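Local coordinates for protein NADH kinase POS5, mitochondrial (Saccharomyces cerevisiae, PDB 3AFO) that phosphorylates NADH, and less readily NAD(+), with ATP, serving as an antioxidant factor and key source of the cellular reductant NADPH, at residues 42-47 and 117-122; 18-23 and 35-40; 1-6 and 84-89. All blocks are in the same frame, centred on the assembly; numbering follows the deposited sequence.

Contact 1 (42-47 and 117-122)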
loop_
_atom_site.group_PDB
_atom_site.type_symbol
_atom_site.label_atom_id
_atom_site.label_comp_id
_atom_site.label_asym_id
_atom_site.label_seq_id
_atom_site.Cartn_x
_atom_site.Cartn_y
_atom_site.Cartn_z
ATOM N N GLN A 42 -15.457 -11.624 -44.262
ATOM C CA GLN A 42 -14.803 -12.628 -45.097
ATOM C C GLN A 42 -13.379 -12.997 -44.660
ATOM O O GLN A 42 -13.077 -14.183 -44.509
ATOM C CB GLN A 42 -14.780 -12.186 -46.566
ATOM C CG GLN A 42 -16.117 -12.274 -47.284
ATOM C CD GLN A 42 -15.959 -12.067 -48.782
ATOM O OE1 GLN A 42 -15.657 -10.965 -49.247
ATOM N NE2 GLN A 42 -16.144 -13.141 -49.545
ATOM N N ASN A 43 -12.517 -11.991 -44.484
ATOM C CA ASN A 43 -11.095 -12.210 -44.220
ATOM C C ASN A 43 -10.799 -12.333 -42.715
ATOM O O ASN A 43 -10.773 -11.329 -41.987
ATOM C CB ASN A 43 -10.246 -11.086 -44.811
ATOM C CG ASN A 43 -10.423 -10.922 -46.326
ATOM O OD1 ASN A 43 -10.988 -11.785 -47.016
ATOM N ND2 ASN A 43 -9.925 -9.802 -46.845
ATOM N N VAL A 44 -10.577 -13.558 -42.262
ATOM C CA VAL A 44 -10.354 -13.821 -40.843
ATOM C C VAL A 44 -8.890 -14.172 -40.601
ATOM O O VAL A 44 -8.412 -15.215 -41.046
ATOM C CB VAL A 44 -11.287 -14.947 -40.337
ATOM C CG1 VAL A 44 -11.059 -15.239 -38.840
ATOM C CG2 VAL A 44 -12.759 -14.567 -40.582
ATOM N N TYR A 45 -8.184 -13.288 -39.902
ATOM C CA TYR A 45 -6.799 -13.526 -39.486
ATOM C C TYR A 45 -6.738 -14.225 -38.120
ATOM O O TYR A 45 -7.303 -13.741 -37.133
ATOM C CB TYR A 45 -6.024 -12.210 -39.458
ATOM C CG TYR A 45 -4.601 -12.280 -38.948
ATOM C CD1 TYR A 45 -3.731 -13.283 -39.367
ATOM C CD2 TYR A 45 -4.111 -11.305 -38.078
ATOM C CE1 TYR A 45 -2.422 -13.334 -38.913
ATOM C CE2 TYR A 45 -2.796 -11.342 -37.621
ATOM C CZ TYR A 45 -1.959 -12.360 -38.042
ATOM O OH TYR A 45 -0.657 -12.412 -37.600
ATOM N N ILE A 46 -6.045 -15.361 -38.076
ATOM C CA ILE A 46 -5.990 -16.171 -36.861
ATOM C C ILE A 46 -4.561 -16.292 -36.368
ATOM O O ILE A 46 -3.657 -16.665 -37.129
ATOM C CB ILE A 46 -6.586 -17.594 -37.066
ATOM C CG1 ILE A 46 -7.933 -17.523 -37.784
ATOM C CG2 ILE A 46 -6.745 -18.315 -35.717
ATOM C CD1 ILE A 46 -8.367 -18.838 -38.374
ATOM N N THR A 47 -4.359 -15.963 -35.093
ATOM C CA THR A 47 -3.056 -16.090 -34.452
ATOM C C THR A 47 -3.181 -17.002 -33.241
ATOM O O THR A 47 -4.262 -17.135 -32.665
ATOM C CB THR A 47 -2.510 -14.722 -33.989
ATOM O OG1 THR A 47 -3.286 -14.241 -32.885
ATOM C CG2 THR A 47 -2.581 -13.721 -35.107
ATOM N N LEU A 117 -11.209 -9.305 -39.365
ATOM C CA LEU A 117 -11.375 -9.772 -37.998
ATOM C C LEU A 117 -10.115 -10.486 -37.535
ATOM O O LEU A 117 -9.579 -11.341 -38.247
ATOM C CB LEU A 117 -12.578 -10.719 -37.900
ATOM C CG LEU A 117 -12.915 -11.365 -36.549
ATOM C CD1 LEU A 117 -13.655 -10.393 -35.658
ATOM C CD2 LEU A 117 -13.744 -12.634 -36.743
ATOM N N LEU A 118 -9.646 -10.112 -36.347
ATOM C CA LEU A 118 -8.549 -10.788 -35.678
ATOM C C LEU A 118 -9.121 -11.799 -34.685
ATOM O O LEU A 118 -9.918 -11.436 -33.826
ATOM C CB LEU A 118 -7.625 -9.772 -34.967
ATOM C CG LEU A 118 -6.565 -10.314 -33.982
ATOM C CD1 LEU A 118 -5.537 -11.209 -34.676
ATOM C CD2 LEU A 118 -5.864 -9.187 -33.201
ATOM N N VAL A 119 -8.718 -13.065 -34.827
ATOM C CA VAL A 119 -9.094 -14.123 -33.899
ATOM C C VAL A 119 -7.820 -14.624 -33.210
ATOM O O VAL A 119 -6.873 -15.026 -33.875
ATOM C CB VAL A 119 -9.803 -15.308 -34.611
ATOM C CG1 VAL A 119 -10.018 -16.466 -33.638
ATOM C CG2 VAL A 119 -11.164 -14.869 -35.213
ATOM N N THR A 120 -7.802 -14.580 -31.880
ATOM C CA THR A 120 -6.643 -15.030 -31.106
ATOM C C THR A 120 -6.941 -16.335 -30.347
ATOM O O THR A 120 -8.020 -16.515 -29.785
ATOM C CB THR A 120 -6.150 -13.937 -30.117
ATOM O OG1 THR A 120 -7.209 -13.623 -29.222
ATOM C CG2 THR A 120 -5.744 -12.661 -30.870
ATOM N N LEU A 121 -5.969 -17.237 -30.358
ATOM C CA LEU A 121 -6.087 -18.520 -29.689
ATOM C C LEU A 121 -4.926 -18.674 -28.694
ATOM O O LEU A 121 -3.805 -18.999 -29.072
ATOM C CB LEU A 121 -6.089 -19.654 -30.728
ATOM C CG LEU A 121 -7.152 -19.588 -31.828
ATOM C CD1 LEU A 121 -6.835 -20.588 -32.908
ATOM C CD2 LEU A 121 -8.566 -19.815 -31.301
ATOM N N GLY A 122 -5.196 -18.399 -27.422
ATOM C CA GLY A 122 -4.133 -18.432 -26.425
ATOM C C GLY A 122 -4.469 -17.649 -25.180
ATOM O O GLY A 122 -5.495 -17.892 -24.545
#

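Contact 2 (18-23 and 35-40)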
loop_
_atom_site.group_PDB
_atom_site.type_symbol
_atom_site.label_atom_id
_atom_site.label_comp_id
_atom_site.label_asym_id
_atom_site.label_seq_id
_atom_site.Cartn_x
_atom_site.Cartn_y
_atom_site.Cartn_z
ATOM N N SER A 18 -9.176 -5.776 -49.927
ATOM C CA SER A 18 -8.934 -4.852 -48.812
ATOM C C SER A 18 -9.952 -4.985 -47.686
ATOM O O SER A 18 -11.106 -5.346 -47.922
ATOM C CB SER A 18 -8.937 -3.407 -49.326
ATOM O OG SER A 18 -7.780 -3.148 -50.099
ATOM N N SER A 19 -9.517 -4.670 -46.464
ATOM C CA SER A 19 -10.354 -4.758 -45.259
ATOM C C SER A 19 -11.691 -4.051 -45.388
ATOM O O SER A 19 -11.793 -2.978 -45.983
ATOM C CB SER A 19 -9.628 -4.167 -44.047
ATOM O OG SER A 19 -8.267 -4.536 -44.031
ATOM N N SER A 20 -12.714 -4.666 -44.808
ATOM C CA SER A 20 -14.003 -4.018 -44.627
ATOM C C SER A 20 -14.101 -3.530 -43.185
ATOM O O SER A 20 -14.283 -4.333 -42.263
ATOM C CB SER A 20 -15.147 -4.990 -44.937
ATOM O OG SER A 20 -15.103 -6.142 -44.112
ATOM N N SER A 21 -13.956 -2.222 -42.985
ATOM C CA SER A 21 -14.148 -1.643 -41.660
ATOM C C SER A 21 -15.620 -1.792 -41.276
ATOM O O SER A 21 -16.512 -1.406 -42.034
ATOM C CB SER A 21 -13.719 -0.175 -41.622
ATOM O OG SER A 21 -14.416 0.591 -42.592
ATOM N N ALA A 22 -15.865 -2.382 -40.112
ATOM C CA ALA A 22 -17.218 -2.599 -39.630
ATOM C C ALA A 22 -17.818 -1.318 -39.069
ATOM O O ALA A 22 -17.143 -0.296 -38.964
ATOM C CB ALA A 22 -17.227 -3.693 -38.588
ATOM N N ASP A 23 -19.097 -1.381 -38.729
ATOM C CA ASP A 23 -19.761 -0.289 -38.042
ATOM C C ASP A 23 -19.927 -0.616 -36.564
ATOM O O ASP A 23 -20.088 -1.785 -36.194
ATOM C CB ASP A 23 -21.121 0.005 -38.680
ATOM C CG ASP A 23 -21.068 1.181 -39.632
ATOM O OD1 ASP A 23 -20.869 2.325 -39.152
ATOM O OD2 ASP A 23 -21.225 0.963 -40.854
ATOM N N LEU A 35 -21.372 -4.675 -33.148
ATOM C CA LEU A 35 -20.530 -4.899 -34.316
ATOM C C LEU A 35 -21.406 -5.307 -35.516
ATOM O O LEU A 35 -21.918 -6.421 -35.576
ATOM C CB LEU A 35 -19.465 -5.964 -34.015
ATOM C CG LEU A 35 -18.547 -6.491 -35.132
ATOM C CD1 LEU A 35 -17.740 -5.394 -35.770
ATOM C CD2 LEU A 35 -17.618 -7.567 -34.609
ATOM N N ILE A 36 -21.589 -4.383 -36.450
ATOM C CA ILE A 36 -22.438 -4.626 -37.617
ATOM C C ILE A 36 -21.588 -4.468 -38.868
ATOM O O ILE A 36 -21.010 -3.406 -39.116
ATOM C CB ILE A 36 -23.711 -3.713 -37.620
ATOM C CG1 ILE A 36 -24.546 -3.980 -36.360
ATOM C CG2 ILE A 36 -24.581 -3.970 -38.870
ATOM C CD1 ILE A 36 -25.561 -2.911 -36.023
ATOM N N TRP A 37 -21.486 -5.553 -39.626
ATOM C CA TRP A 37 -20.664 -5.588 -40.822
ATOM C C TRP A 37 -21.362 -4.854 -41.966
ATOM O O TRP A 37 -22.468 -5.228 -42.361
ATOM C CB TRP A 37 -20.358 -7.041 -41.203
ATOM C CG TRP A 37 -19.630 -7.793 -40.112
ATOM C CD1 TRP A 37 -20.162 -8.700 -39.238
ATOM C CD2 TRP A 37 -18.243 -7.679 -39.775
ATOM N NE1 TRP A 37 -19.190 -9.162 -38.376
ATOM C CE2 TRP A 37 -18.001 -8.554 -38.690
ATOM C CE3 TRP A 37 -17.178 -6.928 -40.291
ATOM C CZ2 TRP A 37 -16.740 -8.693 -38.111
ATOM C CZ3 TRP A 37 -15.927 -7.069 -39.716
ATOM C CH2 TRP A 37 -15.717 -7.943 -38.638
ATOM N N GLN A 38 -20.733 -3.795 -42.474
ATOM C CA GLN A 38 -21.271 -3.105 -43.654
ATOM C C GLN A 38 -21.078 -3.969 -44.907
ATOM O O GLN A 38 -22.051 -4.277 -45.595
ATOM C CB GLN A 38 -20.694 -1.697 -43.830
ATOM C CG GLN A 38 -21.522 -0.860 -44.816
ATOM C CD GLN A 38 -21.052 0.575 -44.953
ATOM O OE1 GLN A 38 -19.890 0.844 -45.278
ATOM N NE2 GLN A 38 -21.965 1.510 -44.729
ATOM N N ASN A 39 -19.833 -4.359 -45.188
ATOM C CA ASN A 39 -19.560 -5.460 -46.117
ATOM C C ASN A 39 -19.512 -6.742 -45.290
ATOM O O ASN A 39 -18.987 -6.724 -44.180
ATOM C CB ASN A 39 -18.204 -5.304 -46.830
ATOM C CG ASN A 39 -17.853 -3.862 -47.167
ATOM O OD1 ASN A 39 -18.716 -2.990 -47.234
ATOM N ND2 ASN A 39 -16.571 -3.612 -47.387
ATOM N N PRO A 40 -20.052 -7.859 -45.822
ATOM C CA PRO A 40 -20.016 -9.131 -45.081
ATOM C C PRO A 40 -18.608 -9.542 -44.624
ATOM O O PRO A 40 -17.619 -9.263 -45.306
ATOM C CB PRO A 40 -20.575 -10.140 -46.091
ATOM C CG PRO A 40 -21.478 -9.311 -46.986
ATOM C CD PRO A 40 -20.752 -7.997 -47.119
HETATM O O HOH W 1 -17.850 -3.579 -42.440
#

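Contact 3 (1-6 and 84-89)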
loop_
_atom_site.group_PDB
_atom_site.type_symbol
_atom_site.label_atom_id
_atom_site.label_comp_id
_atom_site.label_asym_id
_atom_site.label_seq_id
_atom_site.Cartn_x
_atom_site.Cartn_y
_atom_site.Cartn_z
ATOM N N LEU A 1 6.112 -20.948 -50.549
ATOM C CA LEU A 1 6.162 -21.741 -49.287
ATOM C C LEU A 1 5.564 -23.135 -49.510
ATOM O O LEU A 1 4.493 -23.273 -50.117
ATOM C CB LEU A 1 5.437 -21.002 -48.149
ATOM C CG LEU A 1 6.015 -19.660 -47.663
ATOM C CD1 LEU A 1 4.902 -18.666 -47.328
ATOM C CD2 LEU A 1 6.963 -19.819 -46.475
ATOM N N GLN A 2 6.270 -24.159 -49.028
ATOM C CA GLN A 2 5.860 -25.554 -49.217
ATOM C C GLN A 2 4.846 -26.013 -48.165
ATOM O O GLN A 2 5.085 -25.929 -46.948
ATOM C CB GLN A 2 7.073 -26.503 -49.250
ATOM C CG GLN A 2 7.947 -26.388 -50.511
ATOM C CD GLN A 2 9.025 -27.471 -50.595
ATOM O OE1 GLN A 2 10.223 -27.179 -50.548
ATOM N NE2 GLN A 2 8.598 -28.727 -50.718
ATOM N N SER A 3 3.702 -26.479 -48.656
ATOM C CA SER A 3 2.701 -27.125 -47.827
ATOM C C SER A 3 3.164 -28.545 -47.555
ATOM O O SER A 3 3.764 -29.187 -48.421
ATOM C CB SER A 3 1.352 -27.145 -48.548
ATOM O OG SER A 3 0.399 -27.906 -47.828
ATOM N N GLY A 4 2.888 -29.035 -46.353
ATOM C CA GLY A 4 3.202 -30.415 -46.008
ATOM C C GLY A 4 2.065 -31.385 -46.288
ATOM O O GLY A 4 2.025 -32.476 -45.719
ATOM N N SER A 5 1.135 -30.986 -47.153
ATOM C CA SER A 5 0.011 -31.838 -47.535
ATOM C C SER A 5 -0.618 -31.358 -48.839
ATOM O O SER A 5 -0.755 -30.154 -49.065
ATOM C CB SER A 5 -1.055 -31.851 -46.436
ATOM O OG SER A 5 -2.064 -32.797 -46.719
ATOM N N LYS A 6 -1.016 -32.309 -49.677
ATOM C CA LYS A 6 -1.766 -32.015 -50.903
ATOM C C LYS A 6 -3.203 -31.574 -50.586
ATOM O O LYS A 6 -3.939 -31.165 -51.485
ATOM C CB LYS A 6 -1.804 -33.246 -51.824
ATOM C CG LYS A 6 -0.473 -33.977 -51.981
ATOM C CD LYS A 6 0.319 -33.474 -53.173
ATOM C CE LYS A 6 1.417 -34.474 -53.538
ATOM N NZ LYS A 6 1.884 -34.279 -54.939
ATOM N N GLU A 84 3.758 -24.627 -40.656
ATOM C CA GLU A 84 3.660 -25.468 -39.467
ATOM C C GLU A 84 2.411 -26.348 -39.487
ATOM O O GLU A 84 2.499 -27.547 -39.248
ATOM C CB GLU A 84 3.669 -24.614 -38.193
ATOM C CG GLU A 84 3.678 -25.422 -36.902
ATOM C CD GLU A 84 3.368 -24.586 -35.673
ATOM O OE1 GLU A 84 2.963 -23.412 -35.828
ATOM O OE2 GLU A 84 3.521 -25.107 -34.548
ATOM N N ILE A 85 1.257 -25.753 -39.773
ATOM C CA ILE A 85 -0.017 -26.457 -39.645
ATOM C C ILE A 85 -0.471 -27.200 -40.908
ATOM O O ILE A 85 -1.439 -27.961 -40.851
ATOM C CB ILE A 85 -1.154 -25.531 -39.130
ATOM C CG1 ILE A 85 -1.520 -24.469 -40.184
ATOM C CG2 ILE A 85 -0.761 -24.896 -37.784
ATOM C CD1 ILE A 85 -2.777 -23.694 -39.883
ATOM N N SER A 86 0.210 -26.977 -42.034
ATOM C CA SER A 86 -0.199 -27.582 -43.311
ATOM C C SER A 86 -0.293 -29.118 -43.238
ATOM O O SER A 86 -1.250 -29.706 -43.756
ATOM C CB SER A 86 0.666 -27.107 -44.489
ATOM O OG SER A 86 2.045 -27.298 -44.249
ATOM N N GLN A 87 0.684 -29.764 -42.595
ATOM C CA GLN A 87 0.635 -31.227 -42.417
ATOM C C GLN A 87 -0.488 -31.703 -41.486
ATOM O O GLN A 87 -0.789 -32.896 -41.457
ATOM C CB GLN A 87 1.981 -31.812 -41.953
ATOM C CG GLN A 87 3.116 -31.702 -42.965
ATOM C CD GLN A 87 3.893 -33.005 -43.172
ATOM O OE1 GLN A 87 4.085 -33.793 -42.241
ATOM N NE2 GLN A 87 4.348 -33.231 -44.407
ATOM N N ASP A 88 -1.104 -30.786 -40.734
ATOM C CA ASP A 88 -2.139 -31.172 -39.747
ATOM C C ASP A 88 -3.539 -31.435 -40.311
ATOM O O ASP A 88 -4.391 -32.008 -39.618
ATOM C CB ASP A 88 -2.262 -30.144 -38.604
ATOM C CG ASP A 88 -0.994 -29.992 -37.789
ATOM O OD1 ASP A 88 -0.012 -30.733 -38.034
ATOM O OD2 ASP A 88 -0.977 -29.096 -36.907
ATOM N N PHE A 89 -3.798 -30.982 -41.536
ATOM C CA PHE A 89 -5.097 -31.228 -42.159
ATOM C C PHE A 89 -5.040 -32.577 -42.858
ATOM O O PHE A 89 -4.190 -32.804 -43.723
ATOM C CB PHE A 89 -5.462 -30.115 -43.137
ATOM C CG PHE A 89 -5.686 -28.781 -42.479
ATOM C CD1 PHE A 89 -6.978 -28.348 -42.180
ATOM C CD2 PHE A 89 -4.607 -27.961 -42.148
ATOM C CE1 PHE A 89 -7.189 -27.111 -41.571
ATOM C CE2 PHE A 89 -4.810 -26.717 -41.537
ATOM C CZ PHE A 89 -6.103 -26.297 -41.254
HETATM O O HOH W 2 -2.423 -34.618 -44.911
#

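Contact 1 (42-47 and 117-122)
Strands 43-47 and 117-122 run alongside each other in parallel, twisted by 24° where they come closest. The backbone ladder alternates in direction: Tyr45 N gives its hydrogen to Leu117 O, and Tyr45 O in turn receives Val119 N at 2.8 Å in an almost straight bond (172° at the hydrogen). Thr47 repeats the pattern, its N reaching Val119 O and its O receiving Leu121 N, whereas the opening bond from Leu117 N to Asn43 O is weak at 3.3 Å.

Tyr45 illustrates how a side chain follows its strand neighbour. Its CB passes 3.9 Å from Leu117 O. With CG anti to the backbone N (chi1 176°), the ring then extends beside Leu118, both side chains pointing the same way, and CD2 meets Leu118 CD1 at 3.7 Å. The neighbouring ring atom CE2 is 4.0 Å from the same methyl, while Thr47 CG2 comes to Leu118 CD1 across the leucine at roughly a right angle. The ring ends in OH, close to Gln78 NE2. It also packs on Met133, and Thr120 and Leu118 carry this face on to helix 124-132.

On the other face, Val44 CG1 crosses obliquely to Val119 CG2 at 3.6 Å, and Ile46 CG2 meets Leu121 CD1 at 3.6 Å, next to Met59 of helix 53-69. Helices thus pack on both faces of a central strand pair, the layered alpha/beta arrangement of the NAD kinase N-terminal domain, in which strand 117-122 ends at Gly122, the first residue of the family's GGDG motif.

Contact 2 (18-23 and 35-40)
Asp23 and Ile36 form an antiparallel hydrogen-bonded pair: Asp23 N binds Ile36 O at 2.8 Å, and Ile36 N returns the bond to Asp23 O at 3.0 Å, almost straight at 176°. Just before it, the small side chain of Ala22 turns toward the other segment and meets two large ones that also touch each other. Its CB lies 3.3 Å from Leu35 CD1, tighter than ordinary van der Waals contact, and 3.7 Å from Trp37 CE3. Leu35 CG is anti to the backbone N (chi1 173°), which brings CD1 to both the methyl and the indole; it sits over one face of the ring, 4.1 Å above its plane and offset toward the rim, so the three side chains form one apolar cluster.

Farther from the pair the backbones separate and water takes over: a single molecule donates to Ser21 O and accepts from Gln38 N at 2.9 Å. Beyond the water, Ser20 CB rests against the amide of Asn39, 3.2 Å from ND2, while Ser20 O lies near the plane of the indole at its edge.

A second shell fixes the indole and the approaching loop. Trp37 NE1 is hydrogen-bonded to Val168 O and Trp37 N to Ser171 OG, with Pro141 packed against the ring; Ser20 N is held by Asp116 OD1. The whole is the open end of a beta hairpin, strands 23-25 and 33-36, whose second strand continues the antiparallel sheet through strand 174-186.

Contact 3 (1-6 and 84-89)
The torsions of Ser86 and of one conformer of Gln87 bring the groups together. In Ser86, chi1 of 54° places OG between the backbone N and the carbonyl carbon, in the crowded position, from which it faces segment 1-6. In Gln87, one of two deposited conformations, CG is anti to the carbonyl carbon and the chain bends at chi2 (-132°), laying the amide against Gly4.

Ser86 OG accepts the backbone hydrogen of Gly4 N at 2.9 Å, in a bond of 167° at the hydrogen. The same hydroxyl is hydrogen-bonded to Glu83 O, so it joins helix 79-86 to the N-terminal segment. Gly4 has no side chain, and the aliphatic part of Gln87 lies directly on its backbone: CG approaches Gly4 CA to 3.3 Å, and the amide NE2 comes to 2.8 Å from Gly4 O. Beside it, Ser3 OG touches Ser86 CB at 3.4 Å; Ser3 OG also has Val8 O as a hydrogen-bond partner.

Ser5 extends the contact along the type I turn from Ser86 to Phe89. Its CB meets Ser86 O at 3.4 Å, and its OG lies 2.6 Å from a water that donates to Phe89 O at 2.8 Å. This is polar packing of a terminal segment against residues 84-89 and the turn they contain.

Around it, Val8 of strand 8-12 touches both Ser86 and Phe89. Phe89 also meets the His101 ring on strand 101-105 and Ile63 on helix 53-69, the helix whose Arg56 forms a salt bridge with Asp88.

Contact 1 occupies the middle of the parallel sheet, and the other two lie farther from the chain centre. Contact 2 is about 15 Å from it, centre to centre, and the two touch where Trp37 CH2 packs on Leu117 CB at 4.3 Å; Asp116 also joins them, binding the backbones of Ser20, Gln42 and Asn43. Contact 3 lies about 19 Å from contact 1 by centres, with about 8 Å between nearest atoms, but Met59 of helix 53-69 touches both Ile46 and Ile85. Contacts 2 and 3 are about 31 Å apart by centres. Contact 1 leads toward the nucleotide: the Thr120 side chain is about 11 Å from a bound NADH.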